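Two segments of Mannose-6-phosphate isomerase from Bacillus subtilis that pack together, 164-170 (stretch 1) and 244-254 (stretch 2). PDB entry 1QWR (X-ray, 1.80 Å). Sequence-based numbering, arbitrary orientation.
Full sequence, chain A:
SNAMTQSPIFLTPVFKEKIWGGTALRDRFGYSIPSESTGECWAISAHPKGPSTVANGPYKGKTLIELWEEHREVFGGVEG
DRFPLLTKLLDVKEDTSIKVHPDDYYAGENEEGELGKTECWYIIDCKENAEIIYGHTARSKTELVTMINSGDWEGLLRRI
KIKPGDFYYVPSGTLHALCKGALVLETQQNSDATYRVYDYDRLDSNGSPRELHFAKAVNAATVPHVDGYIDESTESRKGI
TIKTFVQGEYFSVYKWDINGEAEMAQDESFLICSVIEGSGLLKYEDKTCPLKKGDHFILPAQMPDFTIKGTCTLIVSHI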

# COMPACT_ATOMS: atom_id res chain seq x y z
N PRO A 164 -7.87 -6.67 13.17
CA PRO A 164 -6.94 -7.36 12.26
C PRO A 164 -7.68 -8.14 11.19
O PRO A 164 -8.71 -8.77 11.47
CB PRO A 164 -6.14 -8.26 13.21
CG PRO A 164 -6.20 -7.52 14.52
CD PRO A 164 -7.62 -7.03 14.57
N GLY A 165 -7.16 -8.11 9.96
CA GLY A 165 -7.82 -8.83 8.90
C GLY A 165 -8.75 -7.98 8.06
O GLY A 165 -9.15 -8.40 6.98
N ASP A 166 -9.10 -6.79 8.55
CA ASP A 166 -9.99 -5.90 7.80
C ASP A 166 -9.36 -5.37 6.50
O ASP A 166 -8.14 -5.22 6.40
CB ASP A 166 -10.36 -4.67 8.64
CG ASP A 166 -11.49 -4.94 9.62
OD1 ASP A 166 -12.05 -6.05 9.63
OD2 ASP A 166 -11.82 -4.01 10.38
N PHE A 167 -10.21 -5.05 5.53
CA PHE A 167 -9.72 -4.48 4.27
C PHE A 167 -10.57 -3.28 3.94
O PHE A 167 -11.80 -3.35 4.00
CB PHE A 167 -9.82 -5.47 3.11
CG PHE A 167 -9.32 -4.91 1.78
CD1 PHE A 167 -7.99 -5.07 1.40
CD2 PHE A 167 -10.19 -4.24 0.92
CE1 PHE A 167 -7.53 -4.57 0.16
CE2 PHE A 167 -9.74 -3.74 -0.31
CZ PHE A 167 -8.40 -3.91 -0.68
N TYR A 168 -9.91 -2.16 3.60
CA TYR A 168 -10.62 -0.93 3.23
C TYR A 168 -10.13 -0.39 1.90
O TYR A 168 -8.93 -0.24 1.69
CB TYR A 168 -10.45 0.15 4.30
CG TYR A 168 -11.04 -0.24 5.63
CD1 TYR A 168 -10.27 -0.90 6.58
CD2 TYR A 168 -12.40 -0.06 5.89
CE1 TYR A 168 -10.84 -1.39 7.77
CE2 TYR A 168 -12.98 -0.55 7.06
CZ TYR A 168 -12.20 -1.21 7.99
OH TYR A 168 -12.78 -1.76 9.13
N TYR A 169 -11.07 -0.07 1.02
CA TYR A 169 -10.72 0.49 -0.28
C TYR A 169 -10.89 2.00 -0.12
O TYR A 169 -11.91 2.46 0.42
CB TYR A 169 -11.67 -0.06 -1.34
CG TYR A 169 -11.32 0.36 -2.73
CD1 TYR A 169 -10.22 -0.18 -3.39
CD2 TYR A 169 -12.12 1.27 -3.42
CE1 TYR A 169 -9.93 0.17 -4.71
CE2 TYR A 169 -11.84 1.63 -4.73
CZ TYR A 169 -10.74 1.07 -5.37
OH TYR A 169 -10.50 1.35 -6.69
N VAL A 170 -9.91 2.77 -0.58
CA VAL A 170 -9.92 4.23 -0.43
C VAL A 170 -9.80 4.94 -1.77
O VAL A 170 -8.70 5.30 -2.20
CB VAL A 170 -8.76 4.69 0.48
CG1 VAL A 170 -8.97 6.17 0.89
CG2 VAL A 170 -8.67 3.80 1.71
N THR A 244 -10.15 -12.70 -2.04
CA THR A 244 -10.12 -11.66 -3.06
C THR A 244 -10.77 -10.45 -2.39
O THR A 244 -11.97 -10.47 -2.07
CB THR A 244 -10.95 -12.06 -4.30
OG1 THR A 244 -10.38 -13.23 -4.90
CG2 THR A 244 -10.98 -10.92 -5.32
N PHE A 245 -9.97 -9.41 -2.12
CA PHE A 245 -10.49 -8.22 -1.45
C PHE A 245 -11.14 -7.24 -2.40
O PHE A 245 -12.15 -6.61 -2.07
CB PHE A 245 -9.36 -7.48 -0.72
CG PHE A 245 -8.76 -8.24 0.41
CD1 PHE A 245 -9.51 -8.52 1.56
CD2 PHE A 245 -7.42 -8.64 0.37
CE1 PHE A 245 -8.94 -9.17 2.65
CE2 PHE A 245 -6.83 -9.30 1.46
CZ PHE A 245 -7.59 -9.57 2.60
N VAL A 246 -10.56 -7.10 -3.59
CA VAL A 246 -11.08 -6.17 -4.56
C VAL A 246 -10.47 -6.42 -5.92
O VAL A 246 -9.35 -6.94 -6.05
CB VAL A 246 -10.79 -4.68 -4.14
CG1 VAL A 246 -9.27 -4.39 -4.22
CG2 VAL A 246 -11.58 -3.73 -5.03
N GLN A 247 -11.25 -6.10 -6.94
CA GLN A 247 -10.82 -6.21 -8.32
C GLN A 247 -11.28 -4.90 -8.92
O GLN A 247 -12.37 -4.81 -9.49
CB GLN A 247 -11.48 -7.42 -8.97
CG GLN A 247 -10.97 -8.73 -8.36
CD GLN A 247 -11.55 -9.96 -9.03
OE1 GLN A 247 -12.76 -10.10 -9.13
NE2 GLN A 247 -10.69 -10.85 -9.47
N GLY A 248 -10.45 -3.88 -8.76
CA GLY A 248 -10.82 -2.55 -9.22
C GLY A 248 -10.16 -2.05 -10.48
O GLY A 248 -9.41 -2.75 -11.14
N GLU A 249 -10.44 -0.79 -10.81
CA GLU A 249 -9.89 -0.18 -12.01
C GLU A 249 -8.38 -0.03 -11.94
O GLU A 249 -7.71 -0.07 -12.96
CB GLU A 249 -10.49 1.21 -12.23
CG GLU A 249 -12.00 1.25 -12.09
CD GLU A 249 -12.56 2.67 -12.16
OE1 GLU A 249 -13.75 2.86 -11.78
OE2 GLU A 249 -11.82 3.60 -12.58
N TYR A 250 -7.84 0.15 -10.74
CA TYR A 250 -6.41 0.38 -10.60
C TYR A 250 -5.60 -0.81 -10.11
O TYR A 250 -4.40 -0.87 -10.34
CB TYR A 250 -6.16 1.55 -9.65
CG TYR A 250 -6.81 2.83 -10.12
CD1 TYR A 250 -6.20 3.64 -11.08
CD2 TYR A 250 -8.08 3.18 -9.68
CE1 TYR A 250 -6.86 4.77 -11.59
CE2 TYR A 250 -8.74 4.30 -10.18
CZ TYR A 250 -8.13 5.08 -11.13
OH TYR A 250 -8.82 6.17 -11.64
N PHE A 251 -6.26 -1.76 -9.44
CA PHE A 251 -5.59 -2.95 -8.92
C PHE A 251 -6.57 -3.95 -8.36
O PHE A 251 -7.74 -3.62 -8.12
CB PHE A 251 -4.59 -2.56 -7.81
CG PHE A 251 -5.16 -1.61 -6.76
CD1 PHE A 251 -6.09 -2.06 -5.81
CD2 PHE A 251 -4.77 -0.26 -6.74
CE1 PHE A 251 -6.63 -1.17 -4.84
CE2 PHE A 251 -5.30 0.64 -5.79
CZ PHE A 251 -6.23 0.20 -4.84
N SER A 252 -6.09 -5.17 -8.16
CA SER A 252 -6.86 -6.27 -7.56
C SER A 252 -5.92 -6.71 -6.43
O SER A 252 -4.70 -6.84 -6.64
CB SER A 252 -7.05 -7.42 -8.56
OG SER A 252 -7.92 -7.04 -9.64
N VAL A 253 -6.48 -6.96 -5.25
CA VAL A 253 -5.67 -7.34 -4.10
C VAL A 253 -6.24 -8.60 -3.47
O VAL A 253 -7.46 -8.73 -3.37
CB VAL A 253 -5.64 -6.21 -3.07
CG1 VAL A 253 -4.67 -6.57 -1.90
CG2 VAL A 253 -5.17 -4.91 -3.77
N TYR A 254 -5.34 -9.48 -3.03
CA TYR A 254 -5.72 -10.78 -2.46
C TYR A 254 -4.87 -11.18 -1.27
O TYR A 254 -3.77 -10.66 -1.08
CB TYR A 254 -5.50 -11.88 -3.48
CG TYR A 254 -6.01 -11.61 -4.86
CD1 TYR A 254 -7.14 -12.27 -5.34
CD2 TYR A 254 -5.36 -10.70 -5.70
CE1 TYR A 254 -7.60 -12.04 -6.61
CE2 TYR A 254 -5.82 -10.46 -6.98
CZ TYR A 254 -6.95 -11.15 -7.44
OH TYR A 254 -7.40 -10.97 -8.73
O HOH W 1 -8.63 -0.16 -7.96

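Packing of strand 167-170 against the hairpin-like stretch 244-254 in mannose-6-phosphate isomerase from Bacillus subtilis. Strands 167-170 and 244-247 run nearly parallel, with an angle of 11° between their directions and a closest approach of 8.0 Å between their axes. At that spacing no hydrogen bond joins the two stretches directly, and side chains fill the gap. The receiving surface is held together by its own backbone: Phe245 N donates to Val253 O (2.9 Å), Val253 N to Val246 O (3.0 Å), and Gly248 N to Phe251 O (2.8 Å). Two bumps project from stretch 1, the rings of Phe167 and Tyr169, both with chi1 in the t well and both with CA-to-CB bonds directed toward stretch 2. The alternation of a strand explains the pairing: Tyr168, between them, makes no contact with stretch 2, and Tyr168 OH donates instead to Asp166 OD2 (2.7 Å) within its own stretch.

Phe167 fills a hollow lined by Phe245, Val246 and Val253. Its ring and that of Phe245 lie almost parallel, with planes at 4° and centroids 4.7 Å apart, but they are slid so far that they barely overlap. The slide brings the root of the Phe245 side chain over the Phe167 face: Phe245 CB sits 3.4 Å from the centroid of the Phe167 ring, 7° off its normal, in a CH-pi contact, while Phe245 CG lies 3.4 Å from Phe167 CD1. The far end of the Phe167 ring reaches the valines, with Phe167 CZ 3.7 Å from Val246 CG1 and Phe167 CE1 4.1 Å from Val253 CG1. Gly165 adds a light touch, Gly165 O lying 4.4 Å from Phe245 CE1.

Val246 lies where the two bumps meet: besides its contact with Phe167, Val246 CG2 comes within 4.1 Å of Tyr169 CD1, so one small branched side chain packs against both rings. Farther along, Tyr169 meets Phe251, whose CA-to-CB bond points sideways but whose ring end comes nearer. Phe251 CE1 lies at the edge of the Tyr169 ring, 3.6 Å from Tyr169 CE1; the rings are oblique, with planes at 62° and centroids 5.8 Å apart.

The tip of Tyr169 extends to the turn. Tyr169 OH lies at the edge of the Tyr250 ring, near its plane, 4.3 Å from Tyr250 CD2. Gly248 leaves room here: an ideal CB on this residue would point toward stretch 1 and come within a tight 3.2 Å of Tyr169 OH. One water completes the fit in a polar corner of an otherwise apolar contact. The water oxygen is hydrogen-bonded to Tyr169 OH at 2.7 Å and accepts from Tyr250 N at 2.9 Å, bridging hydroxyl and backbone. In all, 371 Å² is buried, counting both sides, with Phe167 and Tyr169 the most extensively covered residues.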